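Local atomic coordinates of separin (Saccharomyces cerevisiae, PDB entry 5U1T), a protein that cleaves the SCC1 subunit of cohesin at the onset of anaphase, allowing chromosomes to segregate, and is held inactive by securin during most of the cell cycle. Residues A[488-491]-A[492-496]; A[1248-1252]-A[1253-1257]; A[1283-1287]-A[1288-1292]. All coordinates share one frame; numbering follows the deposited sequence.

Contact 1 lies on the surface of the helical part of separin, on the other side of the chain's centre from the other two; its nearest atoms are about 92 Å from contact 2 and about 89 Å from contact 3. Contacts 2 and 3 both show a strand or loop entering the first turn of a helix, and they touch: F1255 CE1 of contact 2 is 3.5 Å from E1291 CG of contact 3. Contact 2 lies at the surface, contact 3 is buried. The chemistry follows: an irregular loop with a small apolar cluster and a weakly bonded lysine in contact 1, a side-chain-capped helix start in contact 2, and backbone bonds among buried carbon and compensated charges in contact 3.

Contact 1. Residues A[488-491]-A[492-496]; sequences LKIT and KFIEF
K492 NZ folds back to the carbonyl of its own neighbour in sequence, where it gives a weak hydrogen bond to T491 O at 3.3 Å. The same nitrogen lies 3.2 Å from T491 OG1, so both oxygens of the threonine are near one ammonium group. A bend at chi2 (-59°) turns the lysine chain back, and the two side chains run alongside each other, pointing the same way, on the exposed side of the turn.

Apolar contact fills the inner side. The methyl CD1 of I490 meets CG1 of I494 at 3.8 Å, the two side chains crossing at a slant, and the same methyl approaches CZ of F496 at 4.2 Å from an oblique direction. Since chi1 of I490 is 84°, CG1 stands between the backbone N and the carbonyl carbon, and the branch ending in CD1 reaches across the loop. From its own side of the loop, I494 places CG2 on one face of the F496 ring, 3.8 Å above the plane and toward the rim.

With no regular structure of its own, the loop connects helices 470-485 and 501-509. I490 packs on F485 and Y508 of these helices, and F496 also meets F455 of helix 448-458 edge-to-face.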
# COMPACT_ATOMS: atom_id res chain seq x y z
N LEU A 488 -22.50 -26.44 -6.26
CA LEU A 488 -23.53 -27.11 -5.48
C LEU A 488 -24.39 -26.11 -4.76
O LEU A 488 -25.49 -26.44 -4.31
CB LEU A 488 -22.91 -28.06 -4.48
CG LEU A 488 -22.05 -29.14 -5.11
CD1 LEU A 488 -21.34 -29.87 -4.00
CD2 LEU A 488 -22.91 -30.07 -5.95
N LYS A 489 -23.88 -24.89 -4.63
CA LYS A 489 -24.60 -23.83 -3.94
C LYS A 489 -25.20 -24.29 -2.60
O LYS A 489 -26.41 -24.23 -2.40
CB LYS A 489 -25.69 -23.27 -4.87
CG LYS A 489 -25.17 -22.24 -5.89
CD LYS A 489 -25.98 -22.25 -7.19
CE LYS A 489 -27.48 -22.44 -6.94
NZ LYS A 489 -28.33 -22.22 -8.17
N ILE A 490 -24.36 -24.78 -1.69
CA ILE A 490 -24.84 -25.22 -0.39
C ILE A 490 -24.43 -24.22 0.70
O ILE A 490 -23.35 -23.61 0.64
CB ILE A 490 -24.33 -26.65 -0.05
CG1 ILE A 490 -22.93 -26.61 0.56
CG2 ILE A 490 -24.36 -27.55 -1.29
CD1 ILE A 490 -22.28 -27.96 0.67
N THR A 491 -25.31 -24.04 1.68
CA THR A 491 -25.11 -22.99 2.68
C THR A 491 -25.03 -23.55 4.09
O THR A 491 -24.83 -22.80 5.04
CB THR A 491 -26.24 -21.92 2.62
OG1 THR A 491 -27.52 -22.55 2.77
CG2 THR A 491 -26.19 -21.16 1.30
N LYS A 492 -25.20 -24.86 4.21
CA LYS A 492 -25.01 -25.56 5.48
C LYS A 492 -23.92 -26.61 5.28
O LYS A 492 -23.73 -27.12 4.17
CB LYS A 492 -26.30 -26.23 5.97
CG LYS A 492 -27.59 -25.41 5.75
CD LYS A 492 -27.54 -24.05 6.46
CE LYS A 492 -28.40 -22.99 5.75
NZ LYS A 492 -27.78 -21.60 5.81
N PHE A 493 -23.20 -26.93 6.35
CA PHE A 493 -22.22 -28.01 6.35
C PHE A 493 -22.83 -29.38 6.00
O PHE A 493 -23.72 -29.86 6.69
CB PHE A 493 -21.55 -28.07 7.71
CG PHE A 493 -20.65 -29.23 7.89
CD1 PHE A 493 -19.36 -29.21 7.35
CD2 PHE A 493 -21.06 -30.34 8.61
CE1 PHE A 493 -18.51 -30.30 7.52
CE2 PHE A 493 -20.22 -31.42 8.78
CZ PHE A 493 -18.95 -31.41 8.24
N ILE A 494 -22.36 -29.98 4.91
CA ILE A 494 -22.63 -31.37 4.57
C ILE A 494 -21.40 -32.19 4.93
O ILE A 494 -20.33 -31.94 4.39
CB ILE A 494 -22.89 -31.57 3.04
CG1 ILE A 494 -24.10 -30.79 2.54
CG2 ILE A 494 -22.98 -33.05 2.71
CD1 ILE A 494 -25.25 -30.84 3.47
N GLU A 495 -21.51 -33.15 5.83
CA GLU A 495 -20.34 -34.00 6.06
C GLU A 495 -20.21 -35.07 4.99
O GLU A 495 -20.83 -36.13 5.09
CB GLU A 495 -20.39 -34.67 7.41
CG GLU A 495 -19.18 -35.51 7.61
CD GLU A 495 -19.19 -36.18 8.94
OE1 GLU A 495 -18.12 -36.61 9.40
OE2 GLU A 495 -20.28 -36.29 9.54
N PHE A 496 -19.42 -34.80 3.97
CA PHE A 496 -19.44 -35.67 2.81
C PHE A 496 -19.08 -37.10 3.14
O PHE A 496 -18.15 -37.35 3.92
CB PHE A 496 -18.53 -35.12 1.74
CG PHE A 496 -19.03 -33.82 1.18
CD1 PHE A 496 -20.09 -33.80 0.29
CD2 PHE A 496 -18.46 -32.60 1.58
CE1 PHE A 496 -20.54 -32.61 -0.22
CE2 PHE A 496 -18.92 -31.41 1.08
CZ PHE A 496 -19.96 -31.41 0.17

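Contact 2. Residues A[1248-1252]-A[1253-1257]; sequences EVVDN and SLFEK
The D1251 carboxylate is met from above its plane by the backbone of S1253, the nitrogen lying 68° out of that plane, while the F1255 ring is approached by V1250 CG2 obliquely. The carboxylate makes a helix N-cap: D1251 immediately precedes helix 1252-1269, and its OD1 accepts from S1253 N at 3.2 Å with an N-H...O angle of 149°. A side-chain oxygen bonded to the N-H two residues on closes an Asx turn. With CG anti to the backbone N of D1251 (chi1 171°), the carboxylate swings over the first turn.

S1253 OG lies within weak bonding range of both carboxylate oxygens, 3.1 Å from D1251 OD1 and 3.0 Å from D1251 OD2. The aspartate also borders carbon, D1251 CB lying 4.0 Å from L1254 CD1 as the two side chains cross at about a right angle. Replacing D1251 by an alanine removes the carboxylate, and would probably leave S1253 N without its capping acceptor and the serine hydroxyl free to turn.

Behind the cap, V1250 CG2 packs 3.9 Å from CB of F1255, and the F1255 ring packs on D1287, I1290 and E1291 of helix 1287-1294. On the approach side, V1249 pairs its backbone with N1353, so the cap marks where the chain leaves a sheet edge for a helix; Y1346 OH bonds D1251 N. The first intrahelical step is the main-chain bond from F1255 N to D1251 O, 2.9 Å long.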
# COMPACT_ATOMS: atom_id res chain seq x y z
N GLU A 1248 12.30 62.81 6.04
CA GLU A 1248 12.97 64.04 5.61
C GLU A 1248 13.97 63.84 4.47
O GLU A 1248 14.72 62.87 4.47
CB GLU A 1248 13.71 64.67 6.79
CG GLU A 1248 12.84 65.20 7.91
CD GLU A 1248 13.64 65.92 9.00
OE1 GLU A 1248 14.77 66.39 8.73
OE2 GLU A 1248 13.15 66.02 10.15
N VAL A 1249 13.98 64.75 3.50
CA VAL A 1249 15.06 64.76 2.51
C VAL A 1249 16.02 65.94 2.73
O VAL A 1249 15.59 67.10 2.81
CB VAL A 1249 14.52 64.86 1.08
CG1 VAL A 1249 15.62 64.51 0.08
CG2 VAL A 1249 13.33 63.95 0.91
N VAL A 1250 17.32 65.67 2.84
CA VAL A 1250 18.26 66.76 3.07
C VAL A 1250 18.37 67.66 1.84
O VAL A 1250 18.36 67.18 0.71
CB VAL A 1250 19.68 66.23 3.46
CG1 VAL A 1250 19.57 65.25 4.60
CG2 VAL A 1250 20.37 65.59 2.26
N ASP A 1251 18.43 68.97 2.07
CA ASP A 1251 18.78 69.91 1.00
C ASP A 1251 20.22 69.65 0.54
O ASP A 1251 21.15 69.69 1.35
CB ASP A 1251 18.63 71.36 1.45
CG ASP A 1251 19.19 72.35 0.44
OD1 ASP A 1251 19.34 72.01 -0.76
OD2 ASP A 1251 19.49 73.50 0.84
N ASN A 1252 20.39 69.40 -0.74
CA ASN A 1252 21.69 69.00 -1.24
C ASN A 1252 22.80 70.06 -1.10
O ASN A 1252 23.96 69.70 -0.83
CB ASN A 1252 21.57 68.57 -2.70
CG ASN A 1252 22.90 68.11 -3.28
OD1 ASN A 1252 23.62 68.88 -3.94
ND2 ASN A 1252 23.26 66.84 -3.01
N SER A 1253 22.47 71.34 -1.28
CA SER A 1253 23.49 72.39 -1.17
C SER A 1253 23.98 72.49 0.27
O SER A 1253 25.19 72.59 0.53
CB SER A 1253 22.95 73.75 -1.65
OG SER A 1253 21.64 74.02 -1.18
N LEU A 1254 23.03 72.44 1.20
CA LEU A 1254 23.35 72.49 2.62
C LEU A 1254 24.12 71.25 3.07
O LEU A 1254 25.03 71.36 3.89
CB LEU A 1254 22.07 72.64 3.43
CG LEU A 1254 21.38 74.00 3.37
CD1 LEU A 1254 20.09 73.92 4.12
CD2 LEU A 1254 22.26 75.06 3.98
N PHE A 1255 23.74 70.09 2.54
CA PHE A 1255 24.36 68.82 2.92
C PHE A 1255 25.86 68.82 2.68
O PHE A 1255 26.64 68.30 3.49
CB PHE A 1255 23.74 67.64 2.17
CG PHE A 1255 24.49 66.36 2.40
CD1 PHE A 1255 24.38 65.70 3.61
CD2 PHE A 1255 25.35 65.86 1.44
CE1 PHE A 1255 25.11 64.56 3.86
CE2 PHE A 1255 26.08 64.71 1.69
CZ PHE A 1255 25.96 64.06 2.90
N GLU A 1256 26.27 69.40 1.56
CA GLU A 1256 27.67 69.43 1.17
C GLU A 1256 28.53 70.31 2.07
O GLU A 1256 29.68 69.99 2.33
CB GLU A 1256 27.81 69.86 -0.28
CG GLU A 1256 27.58 68.72 -1.24
CD GLU A 1256 28.60 67.59 -1.04
OE1 GLU A 1256 29.77 67.91 -0.67
OE2 GLU A 1256 28.23 66.41 -1.22
N LYS A 1257 27.96 71.41 2.56
CA LYS A 1257 28.70 72.24 3.50
C LYS A 1257 28.76 71.51 4.84
O LYS A 1257 29.78 71.56 5.53
CB LYS A 1257 28.07 73.65 3.64
CG LYS A 1257 29.08 74.73 4.15
CD LYS A 1257 28.61 76.18 3.90
CE LYS A 1257 29.52 77.26 4.55
NZ LYS A 1257 30.87 77.40 3.91

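Contact 3. Residues A[1283-1287]-A[1288-1292]; sequences IKVED and WVIEL
D1287 and W1288, which meet at the start of helix 1287-1294, bury the larger areas here, and both act largely through backbone and carbon. D1287 O takes the N-H of E1291 at 2.8 Å with an angle of 156° at the hydrogen, an i to i+4 helical bond. One residue earlier, at the N-cap position, E1286 O accepts from V1289 N at 3.2 Å, and more weakly from I1290 N at 3.4 Å.

The indole of W1288 is framed from two sides. V1289 CG2 sits over the centre of one face, 3.6 Å above the plane, whereas E1286 OE1 lies in plane at the edge, 3.5 Å from W1288 CD1. W1288 NE1 donates a hydrogen bond to P963 O. A chi1 of 67° brings the indole back beside the E1286 side chain. V1285 CG1 packs against CB of V1289 at 3.4 Å, the two side chains crossing at about a right angle.

D1287 OD1 forms a salt bridge with K1259, and E1291 OE1 and OE2 form salt bridges with R1155 and R1157. D1287 OD2 and E1291 OE1 stand 5.2 Å apart as like charges, so the salt bridges probably offset much of the repulsion between a buried E1291 and a partly exposed D1287, with the helix N-terminus probably helping D1287.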
# COMPACT_ATOMS: atom_id res chain seq x y z
N ILE A 1283 39.47 56.82 5.93
CA ILE A 1283 38.26 56.12 5.52
C ILE A 1283 37.09 57.08 5.39
O ILE A 1283 36.72 57.74 6.34
CB ILE A 1283 37.86 55.03 6.52
CG1 ILE A 1283 38.93 53.98 6.61
CG2 ILE A 1283 36.56 54.39 6.13
CD1 ILE A 1283 38.75 53.12 7.82
N LYS A 1284 36.48 57.14 4.21
CA LYS A 1284 35.35 58.03 4.01
C LYS A 1284 34.04 57.26 4.19
O LYS A 1284 33.88 56.15 3.69
CB LYS A 1284 35.44 58.70 2.63
CG LYS A 1284 36.71 59.60 2.44
CD LYS A 1284 36.54 61.08 2.92
CE LYS A 1284 37.83 61.92 2.67
NZ LYS A 1284 37.63 63.43 2.49
N VAL A 1285 33.12 57.86 4.95
CA VAL A 1285 31.83 57.27 5.27
C VAL A 1285 30.80 57.63 4.21
O VAL A 1285 30.85 58.70 3.65
CB VAL A 1285 31.34 57.75 6.66
CG1 VAL A 1285 29.92 57.42 6.87
CG2 VAL A 1285 32.17 57.14 7.75
N GLU A 1286 29.88 56.72 3.90
CA GLU A 1286 28.82 56.99 2.93
C GLU A 1286 27.92 58.18 3.31
O GLU A 1286 27.73 58.47 4.49
CB GLU A 1286 27.97 55.73 2.74
CG GLU A 1286 28.51 54.78 1.70
CD GLU A 1286 27.82 54.95 0.36
OE1 GLU A 1286 26.56 55.07 0.34
OE2 GLU A 1286 28.52 54.96 -0.67
N ASP A 1287 27.35 58.84 2.31
CA ASP A 1287 26.56 60.04 2.56
C ASP A 1287 25.36 59.79 3.46
O ASP A 1287 25.03 60.63 4.30
CB ASP A 1287 26.06 60.66 1.26
CG ASP A 1287 27.11 61.46 0.55
OD1 ASP A 1287 28.21 61.63 1.10
OD2 ASP A 1287 26.84 61.92 -0.58
N TRP A 1288 24.69 58.65 3.28
CA TRP A 1288 23.44 58.43 3.98
C TRP A 1288 23.69 58.29 5.46
O TRP A 1288 22.78 58.50 6.26
CB TRP A 1288 22.70 57.20 3.44
CG TRP A 1288 23.37 55.89 3.72
CD1 TRP A 1288 24.24 55.25 2.90
CD2 TRP A 1288 23.22 55.07 4.89
NE1 TRP A 1288 24.65 54.08 3.48
CE2 TRP A 1288 24.05 53.94 4.70
CE3 TRP A 1288 22.48 55.17 6.07
CZ2 TRP A 1288 24.15 52.90 5.64
CZ3 TRP A 1288 22.59 54.14 7.02
CH2 TRP A 1288 23.42 53.03 6.79
N VAL A 1289 24.91 57.94 5.83
CA VAL A 1289 25.29 57.85 7.25
C VAL A 1289 25.46 59.25 7.83
O VAL A 1289 25.00 59.54 8.94
CB VAL A 1289 26.59 57.05 7.44
CG1 VAL A 1289 27.04 57.07 8.90
CG2 VAL A 1289 26.42 55.61 6.93
N ILE A 1290 26.13 60.10 7.06
CA ILE A 1290 26.29 61.50 7.40
C ILE A 1290 24.92 62.16 7.50
O ILE A 1290 24.68 62.91 8.44
CB ILE A 1290 27.17 62.23 6.36
CG1 ILE A 1290 28.50 61.49 6.19
CG2 ILE A 1290 27.43 63.68 6.75
CD1 ILE A 1290 29.39 62.06 5.09
N GLU A 1291 24.03 61.85 6.56
CA GLU A 1291 22.68 62.44 6.53
C GLU A 1291 21.90 62.17 7.80
O GLU A 1291 21.01 62.92 8.17
CB GLU A 1291 21.88 61.93 5.33
CG GLU A 1291 22.31 62.52 4.01
CD GLU A 1291 21.67 61.82 2.83
OE1 GLU A 1291 22.10 62.06 1.66
OE2 GLU A 1291 20.73 61.02 3.07
N LEU A 1292 22.22 61.07 8.47
CA LEU A 1292 21.51 60.71 9.68
C LEU A 1292 21.68 61.78 10.75
O LEU A 1292 20.79 61.99 11.56
CB LEU A 1292 21.99 59.36 10.21
CG LEU A 1292 21.51 58.11 9.47
CD1 LEU A 1292 22.08 56.87 10.13
CD2 LEU A 1292 20.00 58.08 9.43